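A rubisco-like protein (Burkholderia fungorum, PDB 3NWR) is of unestablished function but belongs to the rubisco large-chain family, probably acting on a substrate bound in an alpha/beta-barrel without necessarily fixing carbon dioxide. Local coordinates at residues D314-A322 with V332-A340; L208-V219 with V230-D238. All coordinates share one frame; numbering follows the deposited sequence.

Interaction 1: D314-A322 with V332-A340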
# COMPACT_ATOMS: atom_id res chain seq x y z
N ASP A 314 -12.25 4.05 -12.80
CA ASP A 314 -13.48 4.74 -13.18
C ASP A 314 -14.34 5.14 -11.99
O ASP A 314 -15.08 6.12 -12.06
CB ASP A 314 -14.31 3.84 -14.10
CG ASP A 314 -13.67 3.65 -15.44
OD1 ASP A 314 -13.49 4.67 -16.14
OD2 ASP A 314 -13.35 2.49 -15.81
N HIS A 315 -14.27 4.35 -10.92
CA HIS A 315 -15.01 4.59 -9.69
C HIS A 315 -14.06 4.60 -8.51
O HIS A 315 -13.09 3.84 -8.48
CB HIS A 315 -16.00 3.46 -9.40
CG HIS A 315 -16.97 3.16 -10.49
ND1 HIS A 315 -17.77 2.04 -10.46
CD2 HIS A 315 -17.28 3.81 -11.64
CE1 HIS A 315 -18.54 2.02 -11.54
NE2 HIS A 315 -18.27 3.09 -12.27
N MET A 316 -14.36 5.43 -7.51
CA MET A 316 -13.64 5.39 -6.24
C MET A 316 -14.61 5.39 -5.07
O MET A 316 -15.63 6.07 -5.11
CB MET A 316 -12.70 6.60 -6.09
CG MET A 316 -11.44 6.55 -6.95
SD MET A 316 -10.18 5.36 -6.40
CE MET A 316 -9.47 6.20 -4.98
N HIS A 317 -14.27 4.63 -4.03
CA HIS A 317 -15.08 4.57 -2.82
C HIS A 317 -14.78 5.72 -1.87
O HIS A 317 -13.61 6.08 -1.66
CB HIS A 317 -14.85 3.25 -2.10
CG HIS A 317 -15.66 2.13 -2.65
ND1 HIS A 317 -16.79 1.66 -2.02
CD2 HIS A 317 -15.53 1.41 -3.79
CE1 HIS A 317 -17.32 0.69 -2.75
NE2 HIS A 317 -16.57 0.52 -3.83
N VAL A 318 -15.84 6.25 -1.26
CA VAL A 318 -15.73 7.36 -0.32
C VAL A 318 -16.35 7.05 1.04
O VAL A 318 -16.41 7.93 1.91
CB VAL A 318 -16.36 8.65 -0.88
CG1 VAL A 318 -15.68 9.04 -2.18
CG2 VAL A 318 -17.87 8.49 -1.10
N HIS A 319 -16.78 5.81 1.23
CA HIS A 319 -17.53 5.39 2.40
C HIS A 319 -18.84 6.18 2.46
O HIS A 319 -19.39 6.46 1.41
CB HIS A 319 -16.66 5.36 3.66
CG HIS A 319 -15.66 4.25 3.62
ND1 HIS A 319 -14.82 3.95 4.68
CD2 HIS A 319 -15.37 3.35 2.65
CE1 HIS A 319 -14.06 2.92 4.36
NE2 HIS A 319 -14.37 2.53 3.13
N GLY A 320 -19.37 6.51 3.63
CA GLY A 320 -20.73 7.04 3.62
C GLY A 320 -21.11 7.96 4.76
O GLY A 320 -20.57 7.85 5.86
N LEU A 321 -22.06 8.85 4.49
CA LEU A 321 -22.60 9.72 5.52
C LEU A 321 -23.41 8.91 6.53
O LEU A 321 -24.16 8.01 6.14
CB LEU A 321 -23.47 10.81 4.88
CG LEU A 321 -22.68 11.69 3.91
CD1 LEU A 321 -23.61 12.70 3.26
CD2 LEU A 321 -21.50 12.38 4.60
N ALA A 322 -23.22 9.21 7.81
CA ALA A 322 -23.85 8.45 8.89
C ALA A 322 -23.51 6.97 8.78
O ALA A 322 -24.32 6.11 9.11
CB ALA A 322 -25.37 8.66 8.88
N VAL A 332 -16.00 12.15 4.31
CA VAL A 332 -16.77 11.57 3.21
C VAL A 332 -17.18 12.65 2.19
O VAL A 332 -17.04 12.46 0.99
CB VAL A 332 -18.04 10.86 3.72
CG1 VAL A 332 -18.89 10.41 2.53
CG2 VAL A 332 -17.66 9.69 4.64
N ILE A 333 -17.68 13.78 2.69
CA ILE A 333 -18.09 14.87 1.81
C ILE A 333 -16.93 15.38 0.96
O ILE A 333 -17.06 15.50 -0.26
CB ILE A 333 -18.70 16.03 2.62
CG1 ILE A 333 -20.00 15.57 3.28
CG2 ILE A 333 -18.95 17.23 1.72
CD1 ILE A 333 -20.53 16.55 4.31
N GLU A 334 -15.80 15.65 1.60
CA GLU A 334 -14.65 16.17 0.88
C GLU A 334 -14.15 15.15 -0.15
O GLU A 334 -13.75 15.52 -1.26
CB GLU A 334 -13.52 16.54 1.85
CG GLU A 334 -12.27 17.08 1.15
CD GLU A 334 -11.20 17.52 2.13
OE1 GLU A 334 -11.52 17.69 3.33
OE2 GLU A 334 -10.03 17.70 1.70
N SER A 335 -14.19 13.88 0.22
CA SER A 335 -13.70 12.82 -0.67
C SER A 335 -14.60 12.69 -1.90
O SER A 335 -14.11 12.54 -3.03
CB SER A 335 -13.59 11.49 0.09
OG SER A 335 -12.64 11.60 1.15
N ALA A 336 -15.90 12.76 -1.69
CA ALA A 336 -16.84 12.75 -2.81
C ALA A 336 -16.57 13.94 -3.73
O ALA A 336 -16.52 13.80 -4.96
CB ALA A 336 -18.27 12.79 -2.31
N ARG A 337 -16.36 15.10 -3.14
CA ARG A 337 -16.11 16.29 -3.94
C ARG A 337 -14.80 16.19 -4.71
O ARG A 337 -14.70 16.66 -5.85
CB ARG A 337 -16.20 17.54 -3.06
CG ARG A 337 -17.64 17.77 -2.61
CD ARG A 337 -17.81 18.97 -1.70
NE ARG A 337 -19.23 19.17 -1.41
CZ ARG A 337 -19.70 20.02 -0.50
NH1 ARG A 337 -18.86 20.75 0.22
NH2 ARG A 337 -21.01 20.12 -0.32
N ASP A 338 -13.81 15.53 -4.12
CA ASP A 338 -12.55 15.27 -4.82
C ASP A 338 -12.79 14.49 -6.11
O ASP A 338 -12.24 14.83 -7.17
CB ASP A 338 -11.58 14.47 -3.94
CG ASP A 338 -10.93 15.30 -2.84
OD1 ASP A 338 -10.78 16.54 -3.01
OD2 ASP A 338 -10.54 14.70 -1.81
N CYS A 339 -13.61 13.45 -6.03
CA CYS A 339 -13.91 12.60 -7.18
C CYS A 339 -14.44 13.39 -8.36
O CYS A 339 -14.12 13.09 -9.52
CB CYS A 339 -14.91 11.51 -6.80
SG CYS A 339 -14.27 10.26 -5.68
N ALA A 340 -15.26 14.40 -8.06
CA ALA A 340 -15.89 15.20 -9.10
C ALA A 340 -15.00 16.33 -9.62
O ALA A 340 -15.29 16.95 -10.64
CB ALA A 340 -17.20 15.78 -8.59
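Val318 of strand 315-319 sets its two methyls against the inner side of helix 332-340, and Val332 packs against the 318-321 backbone. This is the tight part of the contact. CG1 of Val318 presses on the helix backbone, 3.8 Å from Ala336 N, and also lies 4.0 Å from Cys339 SG; it is carried there because it stands beside the backbone N and anti to the carbonyl carbon (chi1 -59°), while CG2 faces Val332 CG1. Small Ser335 and Ala336 let a branched valine come this near. Val332 CG2 touches two carbonyl oxygens, 3.5 Å from Val318 O and 3.7 Å from Gly320 O. Farther down, the Cys339 thiol rests 4.0 Å from Met316 CB; the rest of Met316, bent at chi2 and chi3, turns away from the helix. His315 and His317 also point away from the helix and pair with His282 on the neighbouring strand.

The looser side lies at Leu321 and Ile333. There CD2 of Leu321 reaches back to the helix and meets Ile333 CG1 at 3.8 Å, the two side chains crossing at about a right angle. Ile333 is partly open to solvent, and its CG2 lies over one face of the Arg337 guanidinium, itself exposed.

Strand and helix run nearly antiparallel, their axes at 160°, as the first two elements of the beta-alpha-beta unit that continues into strand 352-355. Phe355 of that next strand packs on Val318, Val332 and Ala336, completing the buried layer. The hydroxyl of Ser335 bonds to Glu331 O within its own helix. With no hydrogen bond between the two segments, their cohesion rests on apolar contacts and burial.

Interaction 2: L208-V219 with V230-D238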
# COMPACT_ATOMS: atom_id res chain seq x y z
N LEU A 208 -13.55 -17.79 -9.66
CA LEU A 208 -13.86 -16.67 -10.52
C LEU A 208 -14.49 -17.12 -11.84
O LEU A 208 -15.55 -16.61 -12.23
CB LEU A 208 -12.59 -15.87 -10.77
CG LEU A 208 -12.66 -14.52 -11.47
CD1 LEU A 208 -12.87 -14.69 -12.97
CD2 LEU A 208 -13.72 -13.64 -10.85
N ALA A 209 -13.87 -18.08 -12.51
CA ALA A 209 -14.36 -18.52 -13.81
C ALA A 209 -15.80 -19.03 -13.74
O ALA A 209 -16.66 -18.55 -14.49
CB ALA A 209 -13.44 -19.58 -14.40
N GLU A 210 -16.07 -19.96 -12.83
CA GLU A 210 -17.42 -20.50 -12.67
C GLU A 210 -18.41 -19.42 -12.24
O GLU A 210 -19.54 -19.38 -12.72
CB GLU A 210 -17.45 -21.60 -11.62
CG GLU A 210 -16.58 -22.81 -11.92
CD GLU A 210 -16.63 -23.83 -10.80
OE1 GLU A 210 -17.67 -23.90 -10.11
OE2 GLU A 210 -15.64 -24.56 -10.62
N ARG A 211 -17.99 -18.55 -11.33
CA ARG A 211 -18.87 -17.52 -10.82
C ARG A 211 -19.27 -16.53 -11.91
O ARG A 211 -20.45 -16.18 -12.03
CB ARG A 211 -18.21 -16.80 -9.64
CG ARG A 211 -19.15 -15.90 -8.85
CD ARG A 211 -18.52 -15.39 -7.57
NE ARG A 211 -17.63 -14.26 -7.77
CZ ARG A 211 -16.30 -14.32 -7.75
NH1 ARG A 211 -15.68 -15.49 -7.57
NH2 ARG A 211 -15.58 -13.21 -7.93
N VAL A 212 -18.31 -16.10 -12.72
CA VAL A 212 -18.60 -15.16 -13.80
C VAL A 212 -19.57 -15.77 -14.80
O VAL A 212 -20.55 -15.14 -15.19
CB VAL A 212 -17.32 -14.69 -14.53
CG1 VAL A 212 -17.68 -13.91 -15.79
CG2 VAL A 212 -16.45 -13.84 -13.60
N ARG A 213 -19.30 -17.00 -15.22
CA ARG A 213 -20.18 -17.68 -16.17
C ARG A 213 -21.61 -17.85 -15.63
O ARG A 213 -22.58 -17.55 -16.33
CB ARG A 213 -19.59 -19.02 -16.60
CG ARG A 213 -18.28 -18.91 -17.35
CD ARG A 213 -17.81 -20.29 -17.78
NE ARG A 213 -16.73 -20.20 -18.75
CZ ARG A 213 -15.45 -20.36 -18.46
NH1 ARG A 213 -15.08 -20.63 -17.22
NH2 ARG A 213 -14.53 -20.27 -19.41
N ALA A 214 -21.75 -18.32 -14.40
CA ALA A 214 -23.08 -18.55 -13.84
C ALA A 214 -23.83 -17.24 -13.63
O ALA A 214 -25.00 -17.12 -13.99
CB ALA A 214 -23.00 -19.32 -12.53
N VAL A 215 -23.16 -16.27 -13.03
CA VAL A 215 -23.79 -14.98 -12.78
C VAL A 215 -24.21 -14.26 -14.06
O VAL A 215 -25.32 -13.73 -14.15
CB VAL A 215 -22.89 -14.07 -11.91
CG1 VAL A 215 -23.43 -12.65 -11.87
CG2 VAL A 215 -22.75 -14.63 -10.51
N MET A 216 -23.33 -14.22 -15.05
CA MET A 216 -23.66 -13.51 -16.28
C MET A 216 -24.81 -14.15 -17.03
O MET A 216 -25.57 -13.47 -17.71
CB MET A 216 -22.44 -13.33 -17.18
CG MET A 216 -21.45 -12.25 -16.70
SD MET A 216 -22.24 -10.68 -16.29
CE MET A 216 -23.12 -10.35 -17.83
N SER A 217 -24.95 -15.47 -16.92
CA SER A 217 -26.11 -16.13 -17.52
C SER A 217 -27.41 -15.53 -17.00
O SER A 217 -28.31 -15.22 -17.78
CB SER A 217 -26.09 -17.63 -17.24
OG SER A 217 -27.20 -18.25 -17.87
N GLU A 218 -27.49 -15.36 -15.69
CA GLU A 218 -28.66 -14.75 -15.07
C GLU A 218 -28.81 -13.29 -15.45
O GLU A 218 -29.91 -12.83 -15.74
CB GLU A 218 -28.61 -14.91 -13.54
CG GLU A 218 -28.76 -16.35 -13.07
CD GLU A 218 -30.19 -16.86 -13.20
OE1 GLU A 218 -31.08 -16.08 -13.58
OE2 GLU A 218 -30.40 -18.05 -12.92
N VAL A 219 -27.70 -12.55 -15.45
CA VAL A 219 -27.75 -11.13 -15.75
C VAL A 219 -28.21 -10.88 -17.19
O VAL A 219 -29.03 -9.99 -17.44
CB VAL A 219 -26.39 -10.46 -15.47
CG1 VAL A 219 -26.39 -9.01 -15.90
CG2 VAL A 219 -26.06 -10.59 -13.99
N VAL A 230 -27.98 -4.61 -15.76
CA VAL A 230 -27.45 -4.52 -14.40
C VAL A 230 -25.94 -4.75 -14.46
O VAL A 230 -25.48 -5.75 -15.01
CB VAL A 230 -28.08 -5.56 -13.45
CG1 VAL A 230 -27.45 -5.48 -12.06
CG2 VAL A 230 -29.59 -5.35 -13.36
N MET A 231 -25.19 -3.80 -13.94
CA MET A 231 -23.73 -3.88 -13.93
C MET A 231 -23.24 -4.69 -12.74
O MET A 231 -23.56 -4.39 -11.59
CB MET A 231 -23.14 -2.47 -13.88
CG MET A 231 -21.62 -2.45 -13.71
SD MET A 231 -20.91 -0.80 -13.81
CE MET A 231 -21.26 -0.37 -15.53
N VAL A 232 -22.46 -5.74 -13.02
CA VAL A 232 -21.89 -6.55 -11.96
C VAL A 232 -20.39 -6.31 -11.91
O VAL A 232 -19.67 -6.52 -12.90
CB VAL A 232 -22.16 -8.06 -12.16
CG1 VAL A 232 -21.48 -8.88 -11.05
CG2 VAL A 232 -23.67 -8.33 -12.17
N ALA A 233 -19.93 -5.83 -10.76
CA ALA A 233 -18.50 -5.63 -10.55
C ALA A 233 -17.93 -6.93 -9.99
O ALA A 233 -18.02 -7.19 -8.79
CB ALA A 233 -18.25 -4.46 -9.60
N PHE A 234 -17.39 -7.75 -10.88
CA PHE A 234 -16.72 -8.98 -10.46
C PHE A 234 -15.36 -8.65 -9.89
O PHE A 234 -14.56 -7.97 -10.54
CB PHE A 234 -16.54 -9.92 -11.66
CG PHE A 234 -17.82 -10.46 -12.19
CD1 PHE A 234 -18.49 -11.47 -11.51
CD2 PHE A 234 -18.38 -9.96 -13.36
CE1 PHE A 234 -19.69 -11.99 -12.00
CE2 PHE A 234 -19.59 -10.47 -13.85
CZ PHE A 234 -20.24 -11.48 -13.17
N ASN A 235 -15.10 -9.15 -8.68
CA ASN A 235 -13.80 -8.94 -8.06
C ASN A 235 -12.74 -9.86 -8.67
O ASN A 235 -12.69 -11.06 -8.36
CB ASN A 235 -13.90 -9.14 -6.55
CG ASN A 235 -12.59 -8.81 -5.84
OD1 ASN A 235 -11.68 -8.25 -6.45
ND2 ASN A 235 -12.51 -9.13 -4.56
N ILE A 236 -11.90 -9.30 -9.53
CA ILE A 236 -10.89 -10.09 -10.23
C ILE A 236 -9.51 -9.96 -9.60
O ILE A 236 -8.54 -10.49 -10.14
CB ILE A 236 -10.79 -9.71 -11.72
CG1 ILE A 236 -10.32 -8.27 -11.87
CG2 ILE A 236 -12.14 -9.94 -12.43
CD1 ILE A 236 -9.93 -7.88 -13.31
N THR A 237 -9.43 -9.26 -8.47
CA THR A 237 -8.17 -9.11 -7.73
C THR A 237 -7.37 -10.40 -7.73
O THR A 237 -7.87 -11.44 -7.28
CB THR A 237 -8.44 -8.71 -6.26
OG1 THR A 237 -9.19 -7.49 -6.22
CG2 THR A 237 -7.11 -8.53 -5.50
N ASP A 238 -6.13 -10.34 -8.23
CA ASP A 238 -5.27 -11.51 -8.35
C ASP A 238 -3.91 -11.04 -8.84
O ASP A 238 -3.69 -9.85 -9.10
CB ASP A 238 -5.85 -12.49 -9.39
CG ASP A 238 -5.54 -13.95 -9.09
OD1 ASP A 238 -4.49 -14.26 -8.49
OD2 ASP A 238 -6.35 -14.80 -9.50
O HOH W 1 -29.25 -7.16 -16.68
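The ring of Phe234 fills the gap between strand 233-235 and helix 208-219, and three helix residues meet it in different ways. Val212 lays CG2 over one face in a CH-pi contact, 4.0 Å from the Phe234 ring centroid and displaced toward the rim. Val215 points head-on at the ring, with CB at its edge and CG1 3.6 Å from Phe234 CZ. Met216 bends at chi2 and chi3 to bring SD to the ring edge, a Met-aromatic contact 3.6 Å from Phe234 CE2. Val232 CG1 covers the other face, 3.5 Å above the plane and over its centre. A flat phenyl suits this place, offering two faces to valine methyls and an edge to the flexible methionine. Standing beside the backbone N (chi1 -68°), it projects from its strand to the helix.

Toward Val230, Val219 CG2 meets Val232 CG2 at 3.8 Å. A water receives a weak bond from Val230 N and donates to Val219 O, bridging the backbones.

Helix and strand, antiparallel at 164°, form an alpha-beta step of the TIM-barrel catalytic domain, with strand 233-235 lying beside strand 257-261. Val183 of helix 176-189 also packs on Val215 and Val219.

At the opposite end Leu208 CD2 approaches Asn235 O. The Arg211 guanidinium also has this carbonyl at its edge, in plane, with NH2 3.6 Å from Asn235 O. Its long chain, bent at chi3, reaches a stronger partner, Asp196, which forms a salt bridge with NH2 and accepts from Asn235 N, tying helix and strand through one carboxylate. Further out, Asn235 OD1 accepts from Thr237 N in an Asx turn and from Thr237 OG1 at 2.6 Å, the hydroxyl lying in the carbonyl plane on a lone pair, while Asn235 ND2 bonds to Cys200 O.

How the interactions relate
Interactions 1 and 2 pack helices against strands of the same parallel barrel sheet, with their centres 25 Å apart and their nearest atoms about 4 Å apart without touching. Interaction 2 closes before interaction 1 opens along the chain, and strands 257-261 and 280-284 separate strand 233-235 from strand 315-319. The centre of interaction 1 lies about 7 Å from the centre of the chain, that of interaction 2 about 21 Å. Both adjoin the second subunit: His319 packs on its Asp120, and Asp238 O bonds to its Ser268. The carboxylated Lys195 directly precedes Asp196, the partner of Arg211; in true rubiscos the carbamylated lysine binds the active-site magnesium.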